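Local coordinates for capsule biosynthesis protein capD (Bacillus anthracis, PDB 3G9K), which cleaves the poly-gamma-D-glutamate capsule and joins the fragments through an amide bond to meso-diaminopimelic acid of the peptidoglycan, at the interface of chains A and B. Coordinates in Å, arbitrary orientation; residue numbers count along the deposited sequence, not the author numbering. Chains: chain A, Capsule biosynthesis protein capD; chain B, Capsule biosynthesis protein capD.

Contact 1: the interface of chains A and B. Residues chain A 61, 144; chain B 23, 142, 144.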
# COMPACT_ATOMS: atom_id res chain seq x y z
N HIS A 61 1.16 2.05 12.92
CA HIS A 61 0.96 3.43 12.44
C HIS A 61 0.44 3.45 11.05
O HIS A 61 -0.24 4.40 10.67
CB HIS A 61 2.26 4.25 12.50
CG HIS A 61 3.45 3.59 11.88
ND1 HIS A 61 4.15 2.58 12.52
CD2 HIS A 61 4.05 3.78 10.69
CE1 HIS A 61 5.15 2.20 11.75
NE2 HIS A 61 5.13 2.92 10.65
N ARG A 144 7.53 8.08 14.25
CA ARG A 144 6.13 8.24 13.95
C ARG A 144 5.30 8.68 15.16
O ARG A 144 4.45 9.58 15.03
CB ARG A 144 5.57 6.94 13.40
CG ARG A 144 5.87 6.78 11.92
CD ARG A 144 4.87 7.54 11.11
NE ARG A 144 5.44 8.02 9.88
CZ ARG A 144 6.10 9.17 9.73
NH1 ARG A 144 6.27 10.00 10.75
NH2 ARG A 144 6.59 9.50 8.54
N PHE B 23 -1.11 8.56 9.30
CA PHE B 23 -0.46 7.70 10.25
C PHE B 23 -1.30 7.66 11.52
O PHE B 23 -1.84 8.69 11.92
CB PHE B 23 0.95 8.19 10.53
CG PHE B 23 1.90 7.97 9.33
CD1 PHE B 23 2.09 6.68 8.83
CD2 PHE B 23 2.54 9.02 8.72
CE1 PHE B 23 2.93 6.46 7.74
CE2 PHE B 23 3.39 8.80 7.63
CZ PHE B 23 3.57 7.54 7.14
N SER B 142 11.02 14.76 4.82
CA SER B 142 10.53 13.47 5.30
C SER B 142 10.77 12.41 4.22
O SER B 142 10.23 12.52 3.12
CB SER B 142 9.03 13.56 5.60
OG SER B 142 8.58 12.36 6.18
N ALA B 144 9.61 9.37 4.25
CA ALA B 144 8.29 8.76 4.03
C ALA B 144 7.41 9.51 3.00
O ALA B 144 6.53 8.91 2.37
CB ALA B 144 7.55 8.58 5.37

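Contact 2: the interface of chains A and B. Residues chain A 60-61, 63, 151; chain B 20, 22-24.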
# COMPACT_ATOMS: atom_id res chain seq x y z
N LEU A 60 1.84 -0.64 13.16
CA LEU A 60 0.49 -0.19 13.52
C LEU A 60 0.14 1.23 13.13
O LEU A 60 -1.06 1.56 12.95
CB LEU A 60 0.31 -0.39 15.03
CG LEU A 60 1.24 0.45 15.92
CD1 LEU A 60 0.37 1.61 16.54
CD2 LEU A 60 1.92 -0.37 17.01
N HIS A 61 1.16 2.05 12.92
CA HIS A 61 0.96 3.43 12.44
C HIS A 61 0.44 3.45 11.05
O HIS A 61 -0.24 4.40 10.67
CB HIS A 61 2.26 4.25 12.50
CG HIS A 61 3.45 3.59 11.88
ND1 HIS A 61 4.15 2.58 12.52
CD2 HIS A 61 4.05 3.78 10.69
CE1 HIS A 61 5.15 2.20 11.75
NE2 HIS A 61 5.13 2.92 10.65
N SER A 63 -1.16 0.67 8.99
CA SER A 63 -2.30 -0.11 8.55
C SER A 63 -2.83 -0.86 9.76
O SER A 63 -2.16 -0.90 10.81
CB SER A 63 -1.93 -1.11 7.45
OG SER A 63 -1.18 -2.24 7.96
N ARG A 151 -1.06 15.53 17.71
CA ARG A 151 -2.36 15.20 17.19
C ARG A 151 -3.08 14.09 18.01
O ARG A 151 -4.30 14.13 18.12
CB ARG A 151 -2.24 14.80 15.73
CG ARG A 151 -3.53 14.73 14.98
CD ARG A 151 -3.27 14.60 13.49
NE ARG A 151 -2.29 13.54 13.21
CZ ARG A 151 -2.59 12.24 13.09
NH1 ARG A 151 -3.84 11.83 13.18
NH2 ARG A 151 -1.63 11.37 12.85
N LEU B 20 -4.59 3.19 6.95
CA LEU B 20 -5.44 3.95 7.85
C LEU B 20 -5.67 5.38 7.34
O LEU B 20 -6.38 6.14 7.90
CB LEU B 20 -4.83 4.06 9.23
CG LEU B 20 -4.51 2.82 10.02
CD1 LEU B 20 -3.87 3.17 11.31
CD2 LEU B 20 -5.69 1.97 10.21
N ASN B 22 -3.85 8.18 7.35
CA ASN B 22 -2.96 9.13 7.91
C ASN B 22 -2.28 8.20 8.84
O ASN B 22 -2.79 7.15 9.11
CB ASN B 22 -3.65 10.21 8.73
CG ASN B 22 -2.71 11.35 9.17
OD1 ASN B 22 -1.49 11.31 9.01
ND2 ASN B 22 -3.30 12.38 9.71
N PHE B 23 -1.11 8.56 9.30
CA PHE B 23 -0.46 7.70 10.25
C PHE B 23 -1.30 7.66 11.52
O PHE B 23 -1.84 8.69 11.92
CB PHE B 23 0.95 8.19 10.53
CG PHE B 23 1.90 7.97 9.33
CD1 PHE B 23 2.09 6.68 8.83
CD2 PHE B 23 2.54 9.02 8.72
CE1 PHE B 23 2.93 6.46 7.74
CE2 PHE B 23 3.39 8.80 7.63
CZ PHE B 23 3.57 7.54 7.14
N PHE B 24 -1.44 6.47 12.12
CA PHE B 24 -2.45 6.20 13.16
C PHE B 24 -3.85 6.74 12.85
O PHE B 24 -4.58 7.13 13.77
CB PHE B 24 -2.05 6.85 14.48
CG PHE B 24 -0.63 6.66 14.81
CD1 PHE B 24 0.33 7.59 14.40
CD2 PHE B 24 -0.22 5.55 15.49
CE1 PHE B 24 1.65 7.41 14.71
CE2 PHE B 24 1.11 5.37 15.81
CZ PHE B 24 2.04 6.31 15.41

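Contact 3: the interface of chains A and B. Residues chain A 19-22; chain B 160-161, 175-176.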
# COMPACT_ATOMS: atom_id res chain seq x y z
N GLY A 19 10.56 -25.71 -5.57
CA GLY A 19 9.56 -24.64 -5.48
C GLY A 19 10.16 -23.31 -5.05
O GLY A 19 11.09 -23.26 -4.22
N THR A 20 9.66 -22.22 -5.62
CA THR A 20 10.22 -20.91 -5.33
C THR A 20 9.11 -19.98 -4.81
O THR A 20 7.96 -20.04 -5.26
CB THR A 20 10.94 -20.34 -6.58
OG1 THR A 20 11.88 -19.33 -6.18
CG2 THR A 20 9.98 -19.81 -7.57
N TYR A 21 9.51 -19.12 -3.87
CA TYR A 21 8.61 -18.16 -3.22
C TYR A 21 9.37 -17.00 -2.57
O TYR A 21 10.57 -17.08 -2.34
CB TYR A 21 7.76 -18.87 -2.16
CG TYR A 21 8.55 -19.63 -1.12
CD1 TYR A 21 8.79 -21.01 -1.28
CD2 TYR A 21 9.05 -19.01 0.02
CE1 TYR A 21 9.52 -21.73 -0.31
CE2 TYR A 21 9.78 -19.71 0.97
CZ TYR A 21 10.00 -21.08 0.79
OH TYR A 21 10.72 -21.78 1.73
N GLY A 22 8.63 -15.93 -2.26
CA GLY A 22 9.22 -14.68 -1.87
C GLY A 22 8.18 -13.77 -1.21
O GLY A 22 6.99 -13.90 -1.49
N VAL B 160 13.55 -18.08 -10.74
CA VAL B 160 14.14 -17.50 -9.54
C VAL B 160 13.41 -16.23 -9.19
O VAL B 160 12.98 -15.53 -10.04
CB VAL B 160 15.62 -17.20 -9.71
CG1 VAL B 160 15.84 -16.29 -10.77
CG2 VAL B 160 16.17 -16.63 -8.49
N ILE B 161 13.27 -15.97 -7.91
CA ILE B 161 12.58 -14.79 -7.39
C ILE B 161 13.57 -13.86 -6.74
O ILE B 161 14.38 -14.27 -5.86
CB ILE B 161 11.46 -15.17 -6.38
CG1 ILE B 161 10.32 -15.89 -7.09
CG2 ILE B 161 10.92 -13.93 -5.63
CD1 ILE B 161 9.27 -16.44 -6.12
N SER B 175 13.58 -14.36 -0.42
CA SER B 175 13.09 -15.47 -1.21
C SER B 175 13.80 -16.72 -0.79
O SER B 175 14.73 -16.67 0.03
CB SER B 175 13.23 -15.22 -2.71
OG SER B 175 14.59 -15.25 -3.12
N ASN B 176 13.35 -17.85 -1.30
CA ASN B 176 13.79 -19.12 -0.74
C ASN B 176 15.17 -19.55 -1.21
O ASN B 176 15.50 -19.38 -2.38
CB ASN B 176 12.74 -20.20 -0.97
CG ASN B 176 12.55 -20.55 -2.41
OD1 ASN B 176 12.69 -19.73 -3.32
ND2 ASN B 176 12.20 -21.82 -2.63
O HOH W 1 14.01 -17.81 -5.71

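Contact 4: the interface of chains A and B. Residues chain A 85-87, 216-217; chain B 53-55.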
# COMPACT_ATOMS: atom_id res chain seq x y z
N ARG A 85 -11.83 -1.35 1.26
CA ARG A 85 -11.70 -0.01 1.68
C ARG A 85 -12.89 0.31 2.59
O ARG A 85 -13.99 -0.24 2.40
CB ARG A 85 -11.69 0.87 0.44
CG ARG A 85 -11.34 2.28 0.69
CD ARG A 85 -10.83 2.95 -0.60
NE ARG A 85 -10.65 4.39 -0.41
CZ ARG A 85 -9.67 4.93 0.30
NH1 ARG A 85 -8.75 4.19 0.90
NH2 ARG A 85 -9.60 6.25 0.39
N GLU A 86 -12.67 1.21 3.54
CA GLU A 86 -13.72 1.64 4.46
C GLU A 86 -14.87 2.31 3.71
O GLU A 86 -14.69 2.86 2.64
CB GLU A 86 -13.19 2.59 5.54
CG GLU A 86 -11.97 2.12 6.24
CD GLU A 86 -10.68 2.64 5.64
OE1 GLU A 86 -10.54 2.81 4.39
OE2 GLU A 86 -9.76 2.86 6.46
N THR A 87 -16.06 2.23 4.30
CA THR A 87 -17.24 2.84 3.70
C THR A 87 -17.79 3.94 4.63
O THR A 87 -17.63 3.92 5.86
CB THR A 87 -18.30 1.74 3.37
OG1 THR A 87 -18.50 0.92 4.52
CG2 THR A 87 -17.80 0.87 2.19
N TYR A 216 -21.27 -3.63 6.75
CA TYR A 216 -20.10 -3.52 5.90
C TYR A 216 -20.05 -4.69 4.92
O TYR A 216 -20.23 -5.83 5.31
CB TYR A 216 -18.80 -3.49 6.71
CG TYR A 216 -17.62 -3.31 5.74
CD1 TYR A 216 -16.97 -4.40 5.19
CD2 TYR A 216 -17.24 -2.03 5.32
CE1 TYR A 216 -15.92 -4.23 4.27
CE2 TYR A 216 -16.20 -1.85 4.39
CZ TYR A 216 -15.56 -2.95 3.87
OH TYR A 216 -14.56 -2.80 2.94
N LYS A 217 -19.77 -4.39 3.65
CA LYS A 217 -19.57 -5.42 2.61
C LYS A 217 -18.33 -5.15 1.76
O LYS A 217 -18.10 -4.02 1.31
CB LYS A 217 -20.78 -5.47 1.68
CG LYS A 217 -22.07 -5.94 2.37
CD LYS A 217 -21.94 -7.35 2.98
CE LYS A 217 -23.13 -7.71 3.88
NZ LYS A 217 -22.73 -8.66 4.97
N GLY B 53 -22.71 4.16 2.39
CA GLY B 53 -21.66 3.16 2.11
C GLY B 53 -20.79 3.37 0.87
O GLY B 53 -20.50 2.44 0.12
N LYS B 54 -20.35 4.60 0.68
CA LYS B 54 -19.51 4.97 -0.44
C LYS B 54 -18.06 4.81 -0.01
O LYS B 54 -17.71 5.06 1.14
CB LYS B 54 -19.80 6.42 -0.81
CG LYS B 54 -19.34 6.85 -2.20
CD LYS B 54 -20.08 8.13 -2.65
CE LYS B 54 -20.67 8.02 -4.05
NZ LYS B 54 -21.95 8.76 -4.16
N ARG B 55 -17.21 4.45 -0.96
CA ARG B 55 -15.76 4.48 -0.76
C ARG B 55 -15.21 5.73 -1.41
O ARG B 55 -15.59 6.07 -2.52
CB ARG B 55 -15.12 3.28 -1.44
CG ARG B 55 -15.52 1.97 -0.87
CD ARG B 55 -15.34 0.87 -1.90
NE ARG B 55 -15.18 -0.43 -1.27
CZ ARG B 55 -16.16 -1.11 -0.70
NH1 ARG B 55 -17.39 -0.61 -0.65
NH2 ARG B 55 -15.91 -2.30 -0.17
O HOH W 2 -19.62 -2.36 -0.12

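Contact 1: the interface of chains A and B
A:Arg144 and B:Phe23 both set CG beside the backbone N and opposite the carbonyl carbon (chi1 -81° and -72°), which sends the arginine chain and the phenyl ring toward each other across the chain boundary. The arginine then bends about CB-CG and again about CG-CD, so that its end lies over the ring instead of running past it. Its NE sits above the middle of one ring face, 3.2 Å from the centroid, a cation-pi contact. The guanidinium leans 30° from the ring plane, and CD rests on the same face near the root of the ring, with A:Arg144 CD 3.5 Å from B:Phe23 CG. The central carbon of the guanidinium, A:Arg144 CZ, lies 3.4 Å from B:Phe23 CE2 at the rim of the ring. A:His61 takes the other kind of approach: its side chain runs alongside the phenylalanine in the same direction, A:His61 CD2 being 4.0 Å from B:Phe23 CD1, which lies at the imidazole edge, in its plane. The backbone oxygen of A:His61 also lies at the phenyl edge, in the ring plane. The ring is thus bounded by chain A on a face and along an edge, which should limit its movement. B:Phe23 lines the glutamate pocket, and the nucleophile B:Thr1 is about 8 Å from the centre of this patch. Beyond the phenyl rim, the methyl CB of B:Ala144 meets the guanidinium edge in its plane, 3.4 Å from A:Arg144 NH2.

Contact 2: the interface of chains A and B
The backbone oxygen of A:His61 accepts a hydrogen bond from the amide N of B:Phe24 at 2.8 Å. The donor lies in the carbonyl plane and uses a lone pair. At the other end of the same peptide group, B:Phe23 O accepts a second bond, from A:Arg151 NH2 at 2.8 Å. A:Arg151 sets CG opposite the backbone N (chi1 -167°) and bends about CG-CD, bringing its guanidinium edge to this oxygen, 12° out of plane, although NH2 is tilted from the carbonyl plane. Both polar ends of the peptide are therefore gripped by chain A. The amide of B:Asn22 lies under the arginine: ND2 faces the centre of the guanidinium, 3.5 Å from A:Arg151 CZ, with the two flat groups 18° from parallel. B:Asn22 OD1 turns back to its own chain and accepts B:Phe23 N at 2.8 Å, a strongly bent bond that may help to orient the amide. On the histidine side, A:His61 CB sits over one face of the B:Phe24 ring toward its rim, 3.6 Å from CZ. The ring also receives A:Leu60 CD1, 3.9 Å from CE2 of B:Phe24. B:Leu20 adds an apolar contact, its CG resting 4.0 Å from A:Ser63 CA. The site joins the chain A loop after helix 44-58 and the last turn of helix 139-152 to the chain B loop that follows strand 13-19, where B:Phe24 has a left-handed helical backbone conformation.

Contact 3: the interface of chains A and B
B:Asn176 meets A:Tyr21 first through CB, which lies over one face of the phenol ring toward its rim, 3.4 Å from CZ, a CH-pi contact. From there CG stands between the backbone N and the carbonyl carbon (chi1 66°), turning the amide along the backbone of A:Thr20, where CG of B:Asn176 is 3.8 Å from A:Thr20 CA. The oxygen branch, OD1, accepts the hydroxyl A:Thr20 OG1 at 3.0 Å on a lone pair in the amide plane, and takes a weak bond from A:Tyr21 N. The nitrogen branch, ND2, points at A:Gly19 O; the modelled distance is too short to be trusted, though the direction suits a hydrogen bond. The amide plane is turned 37° from the phenol ring. The threonine hydroxyl also reaches a water 2.7 Å from OG1, and the amide N of B:Ile161 lies 3.0 Å from that same water, which bridges the chains. Apolar contact comes from B:Ile161 CD1, lodged against A:Tyr21 CA at 3.4 Å and against the methyl A:Thr20 CG2 at 3.7 Å. Behind it, B:Ser175 OG bonds to B:Ile161 O and ties neighbouring strands of chain B. The site lies where strand 22-25 of chain A pairs antiparallel with strand 172-175 of chain B, through A:Gly22 and B:Ser175, so that the modelled end of chain B closes onto the early part of chain A.

Contact 4: the interface of chains A and B
The polar link between the chains runs from the guanidinium of B:Arg55 to the backbone of A:Lys217. B:Arg55 NH2 donates to A:Lys217 O at 3.2 Å, long but nearly straight (175° at H); the oxygen lies in the guanidinium plane and offers a lone pair. A water forms a second path, 2.7 Å from A:Lys217 O and 2.9 Å from B:Arg55 NH1, so two nitrogens of the arginine address one carbonyl. Within chain A, A:Tyr216 OH donates to A:Arg85 O at 2.7 Å from above the carbonyl plane. That oxygen also sits over one face of the guanidinium near its rim, and its partial charge may steady the cation there. Apolar contact is supplied by A:Thr87, which runs alongside the arginine in the same direction: its methyl CG2 lies 3.9 Å from B:Arg55 CZ, and its CB rests 3.9 Å from B:Gly53 CA. The extended chain of B:Arg55 from CG to NE carries the guanidinium past this methyl to the carbonyl. The patch brings the chain A segment after strand 79-83, and the short link between helix 210-214 and strand 219-221, against the chain B loop that precedes strand 63-67.

All four contacts join the larger chain A to the small chain B of a gamma-glutamyltransferase-family enzyme made from one precursor. Contacts 1 and 2 are continuous: their centres lie about 8 Å apart, and they share A:His61, B:Phe23 and helix 139-152 of chain A. Together they are likely to place the chain B loop after strand 13-19, with contact 1 centred about 8 Å from B:Thr1, the nucleophile that begins chain B. Contact 4 is about 19 Å from contact 2 and 25 Å from contact 1; contact 3 stands 30 to 35 Å from the rest. These separated links are likely to contribute to keeping the chains together.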